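Local structure of lectin (Polyandrocarpa misakiensis, 1BYF) at residues I42-V55 against N104-I118. The protein binds galactose through a calcium ion as a homodimeric C-type lectin and serves in the animal's defence against microorganisms. Sequence-based numbering, arbitrary orientation.
Sequences ILAFTEVKGHDYWV and NLLDDVGCGGARRVI. With CA (calcium ion), chain C; ZN (zinc ion), chain E.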
# COMPACT_ATOMS: atom_id res chain seq x y z
N ILE A 42 -1.48 -7.06 -0.89
CA ILE A 42 -0.31 -6.74 -0.08
C ILE A 42 0.91 -7.46 -0.65
O ILE A 42 1.95 -6.83 -0.87
CB ILE A 42 -0.52 -7.07 1.41
CG1 ILE A 42 -1.46 -6.04 2.07
CG2 ILE A 42 0.79 -7.12 2.17
CD1 ILE A 42 -2.00 -6.47 3.42
N LEU A 43 0.79 -8.76 -0.91
CA LEU A 43 1.90 -9.53 -1.44
C LEU A 43 2.24 -9.13 -2.87
O LEU A 43 3.41 -9.26 -3.25
CB LEU A 43 1.67 -11.04 -1.32
CG LEU A 43 1.77 -11.62 0.10
CD1 LEU A 43 1.46 -13.11 0.10
CD2 LEU A 43 3.16 -11.37 0.69
N ALA A 44 1.29 -8.63 -3.64
CA ALA A 44 1.59 -8.19 -5.00
C ALA A 44 2.51 -6.97 -4.95
O ALA A 44 3.42 -6.81 -5.76
CB ALA A 44 0.33 -7.86 -5.78
N PHE A 45 2.30 -6.11 -3.95
CA PHE A 45 3.12 -4.92 -3.78
C PHE A 45 4.54 -5.31 -3.35
O PHE A 45 5.53 -4.84 -3.90
CB PHE A 45 2.50 -3.98 -2.74
CG PHE A 45 3.15 -2.65 -2.49
CD1 PHE A 45 4.29 -2.54 -1.71
CD2 PHE A 45 2.62 -1.50 -3.03
CE1 PHE A 45 4.87 -1.30 -1.47
CE2 PHE A 45 3.19 -0.26 -2.80
CZ PHE A 45 4.32 -0.16 -2.02
N THR A 46 4.63 -6.14 -2.30
CA THR A 46 5.94 -6.53 -1.79
C THR A 46 6.71 -7.36 -2.81
O THR A 46 7.94 -7.30 -2.83
CB THR A 46 5.86 -7.27 -0.45
OG1 THR A 46 5.16 -8.50 -0.64
CG2 THR A 46 5.11 -6.40 0.57
N GLU A 47 6.02 -8.10 -3.68
CA GLU A 47 6.70 -8.87 -4.71
C GLU A 47 7.50 -7.92 -5.61
O GLU A 47 8.62 -8.24 -6.02
CB GLU A 47 5.73 -9.66 -5.58
CG GLU A 47 6.37 -10.61 -6.57
CD GLU A 47 6.86 -9.97 -7.85
OE1 GLU A 47 6.34 -8.91 -8.28
OE2 GLU A 47 7.80 -10.50 -8.48
N VAL A 48 6.88 -6.80 -5.99
CA VAL A 48 7.55 -5.86 -6.87
C VAL A 48 8.76 -5.27 -6.15
O VAL A 48 9.86 -5.17 -6.70
CB VAL A 48 6.64 -4.70 -7.31
CG1 VAL A 48 7.41 -3.63 -8.08
CG2 VAL A 48 5.49 -5.22 -8.17
N LYS A 49 8.54 -4.87 -4.90
CA LYS A 49 9.60 -4.27 -4.11
C LYS A 49 10.76 -5.23 -3.88
O LYS A 49 11.90 -4.78 -3.84
CB LYS A 49 9.03 -3.74 -2.79
CG LYS A 49 8.41 -2.34 -2.97
CD LYS A 49 9.47 -1.31 -2.59
CE LYS A 49 9.11 0.07 -3.10
NZ LYS A 49 10.15 1.07 -2.71
N GLY A 50 10.45 -6.52 -3.73
CA GLY A 50 11.47 -7.53 -3.53
C GLY A 50 12.28 -7.32 -2.26
O GLY A 50 13.45 -7.69 -2.23
N HIS A 51 11.68 -6.75 -1.22
CA HIS A 51 12.39 -6.52 0.03
C HIS A 51 11.66 -7.19 1.21
O HIS A 51 10.52 -7.60 1.06
CB HIS A 51 12.55 -5.04 0.34
CG HIS A 51 13.73 -4.40 -0.32
ND1 HIS A 51 15.02 -4.74 0.03
CD2 HIS A 51 13.83 -3.47 -1.31
CE1 HIS A 51 15.87 -4.03 -0.71
NE2 HIS A 51 15.17 -3.26 -1.52
N ASP A 52 12.34 -7.25 2.34
CA ASP A 52 11.77 -7.81 3.56
C ASP A 52 10.88 -6.79 4.25
O ASP A 52 11.24 -5.61 4.34
CB ASP A 52 12.87 -8.20 4.55
CG ASP A 52 13.82 -9.27 4.05
OD1 ASP A 52 13.44 -10.06 3.17
OD2 ASP A 52 14.97 -9.31 4.56
N TYR A 53 9.77 -7.26 4.81
CA TYR A 53 8.84 -6.42 5.54
C TYR A 53 8.40 -7.07 6.85
O TYR A 53 8.12 -8.27 6.85
CB TYR A 53 7.53 -6.23 4.75
CG TYR A 53 7.69 -5.30 3.58
CD1 TYR A 53 8.26 -5.73 2.39
CD2 TYR A 53 7.26 -3.98 3.67
CE1 TYR A 53 8.40 -4.87 1.32
CE2 TYR A 53 7.40 -3.11 2.60
CZ TYR A 53 7.97 -3.56 1.44
OH TYR A 53 8.11 -2.70 0.37
N TRP A 54 8.25 -6.28 7.90
CA TRP A 54 7.74 -6.84 9.15
C TRP A 54 6.22 -7.03 9.00
O TRP A 54 5.58 -6.28 8.26
CB TRP A 54 7.96 -5.90 10.32
CG TRP A 54 9.35 -5.85 10.86
CD1 TRP A 54 10.17 -4.76 10.93
CD2 TRP A 54 10.08 -6.96 11.41
NE1 TRP A 54 11.37 -5.13 11.50
CE2 TRP A 54 11.34 -6.47 11.80
CE3 TRP A 54 9.79 -8.31 11.61
CZ2 TRP A 54 12.31 -7.29 12.38
CZ3 TRP A 54 10.76 -9.12 12.18
CH2 TRP A 54 12.00 -8.61 12.56
N VAL A 55 5.68 -8.02 9.68
CA VAL A 55 4.24 -8.24 9.77
C VAL A 55 3.95 -8.38 11.28
O VAL A 55 4.89 -8.58 12.07
CB VAL A 55 3.64 -9.40 8.99
CG1 VAL A 55 3.90 -9.25 7.49
CG2 VAL A 55 4.14 -10.76 9.46
N ASN A 104 8.85 -14.19 -0.78
CA ASN A 104 7.74 -13.25 -0.69
C ASN A 104 6.62 -13.95 0.09
O ASN A 104 5.43 -13.87 -0.21
CB ASN A 104 7.26 -12.69 -2.01
CG ASN A 104 6.37 -11.47 -1.89
OD1 ASN A 104 5.36 -11.29 -2.60
ND2 ASN A 104 6.70 -10.58 -0.96
N LEU A 105 7.05 -14.64 1.14
CA LEU A 105 6.18 -15.39 2.03
C LEU A 105 6.70 -15.24 3.46
O LEU A 105 7.81 -14.73 3.64
CB LEU A 105 6.05 -16.86 1.63
CG LEU A 105 5.17 -17.21 0.43
CD1 LEU A 105 5.20 -18.72 0.16
CD2 LEU A 105 3.73 -16.77 0.64
N LEU A 106 5.92 -15.64 4.44
CA LEU A 106 6.29 -15.45 5.84
C LEU A 106 7.49 -16.28 6.28
O LEU A 106 7.80 -17.35 5.77
CB LEU A 106 5.09 -15.71 6.74
CG LEU A 106 3.83 -14.88 6.49
CD1 LEU A 106 2.83 -15.14 7.61
CD2 LEU A 106 4.13 -13.38 6.40
N ASP A 107 8.18 -15.73 7.28
CA ASP A 107 9.37 -16.38 7.82
C ASP A 107 9.62 -15.90 9.24
O ASP A 107 9.34 -14.75 9.55
CB ASP A 107 10.56 -16.06 6.90
CG ASP A 107 11.89 -16.45 7.52
OD1 ASP A 107 11.99 -17.61 7.98
OD2 ASP A 107 12.80 -15.60 7.56
N ASP A 108 10.15 -16.80 10.08
CA ASP A 108 10.48 -16.45 11.45
C ASP A 108 11.94 -15.99 11.52
O ASP A 108 12.83 -16.60 10.94
CB ASP A 108 10.25 -17.60 12.42
CG ASP A 108 11.02 -18.87 12.10
OD1 ASP A 108 11.33 -19.16 10.93
OD2 ASP A 108 11.31 -19.61 13.06
N VAL A 109 12.16 -14.90 12.24
CA VAL A 109 13.49 -14.33 12.41
C VAL A 109 13.64 -13.80 13.83
O VAL A 109 12.65 -13.72 14.55
CB VAL A 109 13.71 -13.13 11.46
CG1 VAL A 109 13.82 -13.59 10.01
CG2 VAL A 109 12.57 -12.12 11.59
N GLY A 110 14.85 -13.41 14.20
CA GLY A 110 15.08 -12.78 15.50
C GLY A 110 14.38 -11.41 15.39
O GLY A 110 14.03 -11.02 14.27
N CYS A 111 14.21 -10.66 16.48
CA CYS A 111 13.46 -9.41 16.33
C CYS A 111 14.26 -8.14 16.15
O CYS A 111 13.64 -7.08 16.02
CB CYS A 111 12.51 -9.35 17.54
SG CYS A 111 11.53 -10.89 17.60
N GLY A 112 15.58 -8.19 16.06
CA GLY A 112 16.39 -6.99 15.96
C GLY A 112 16.79 -6.49 14.60
O GLY A 112 17.32 -5.37 14.51
N GLY A 113 16.59 -7.22 13.52
CA GLY A 113 17.00 -6.76 12.20
C GLY A 113 16.13 -5.65 11.65
O GLY A 113 14.95 -5.54 11.96
N ALA A 114 16.72 -4.78 10.82
CA ALA A 114 15.99 -3.69 10.18
C ALA A 114 15.19 -4.19 8.99
O ALA A 114 15.74 -4.85 8.09
CB ALA A 114 16.97 -2.63 9.70
N ARG A 115 13.90 -3.91 8.96
CA ARG A 115 13.08 -4.31 7.82
C ARG A 115 12.01 -3.23 7.58
O ARG A 115 11.77 -2.41 8.46
CB ARG A 115 12.38 -5.65 8.00
CG ARG A 115 13.18 -6.65 8.82
CD ARG A 115 12.45 -7.99 8.90
NE ARG A 115 13.27 -8.97 8.18
CZ ARG A 115 14.31 -9.61 8.69
NH1 ARG A 115 14.71 -9.44 9.94
NH2 ARG A 115 14.96 -10.44 7.90
N ARG A 116 11.43 -3.29 6.39
CA ARG A 116 10.39 -2.33 6.04
C ARG A 116 9.14 -2.61 6.87
O ARG A 116 9.04 -3.62 7.56
CB ARG A 116 10.13 -2.36 4.53
CG ARG A 116 11.22 -1.65 3.72
CD ARG A 116 11.04 -1.89 2.23
NE ARG A 116 11.83 -0.99 1.42
CZ ARG A 116 13.15 -0.99 1.30
NH1 ARG A 116 13.91 -1.87 1.94
NH2 ARG A 116 13.74 -0.08 0.52
N VAL A 117 8.19 -1.69 6.82
CA VAL A 117 7.00 -1.77 7.64
C VAL A 117 5.70 -1.68 6.86
O VAL A 117 5.56 -0.92 5.90
CB VAL A 117 7.03 -0.63 8.68
CG1 VAL A 117 5.85 -0.73 9.65
CG2 VAL A 117 8.35 -0.65 9.46
N ILE A 118 4.73 -2.46 7.31
CA ILE A 118 3.39 -2.50 6.76
C ILE A 118 2.40 -2.34 7.91
O ILE A 118 2.42 -3.15 8.84
CB ILE A 118 3.05 -3.81 6.03
CG1 ILE A 118 4.12 -4.10 4.98
CG2 ILE A 118 1.67 -3.73 5.39
CD1 ILE A 118 3.96 -5.46 4.31
CA CA C . 13.17 -18.65 9.57
ZN ZN E . 16.18 -10.75 4.30
O HOH W 1 13.47 -4.17 3.45
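Parallel pairing of strands 53-55 and 115-118 in the C-type lectin fold brings Tyr53 beside Arg116, with hydrogen bonds from Arg116 N to Asp52 O and, nearly straight, from Trp54 N to Arg116 O (2.8 Å, 173° at the hydrogen). Loop 110-114 passes along the rim of the Trp54 indole, where Gly113 O lies 3.2 Å from CZ2 and Gly110 O stands in the ring plane, while Arg115 CD sits over the centre of the six-membered ring, 3.4 Å from the centroid. A bend at chi3 (114°) folds the Arg115 guanidinium back over the same face as a cation-pi partner, and Trp54 NE1 donates a hydrogen bond to Met12 O. Tyr53 is sandwiched between Arg116 CB on one face and Thr46 CG2 on the other, with Ile118 CG1 3.4 Å from its CD2. The outstretched Arg116 chain crosses the Tyr53 ring, stacks its guanidinium on His51 (planes 9° apart), donates from NH1 to a water hydrogen-bonded to Asp52 O, and forms a salt bridge to Asp9 through NE. Asp52 OD2 binds zinc at 1.9 Å, and its OD1 accepts from Ser101 N. Strand 105-109 brings Asp107 and Asp108 to calcium, where Glu86 and Asn89 also bind, forming the carbohydrate-binding calcium site characteristic of C-type lectins.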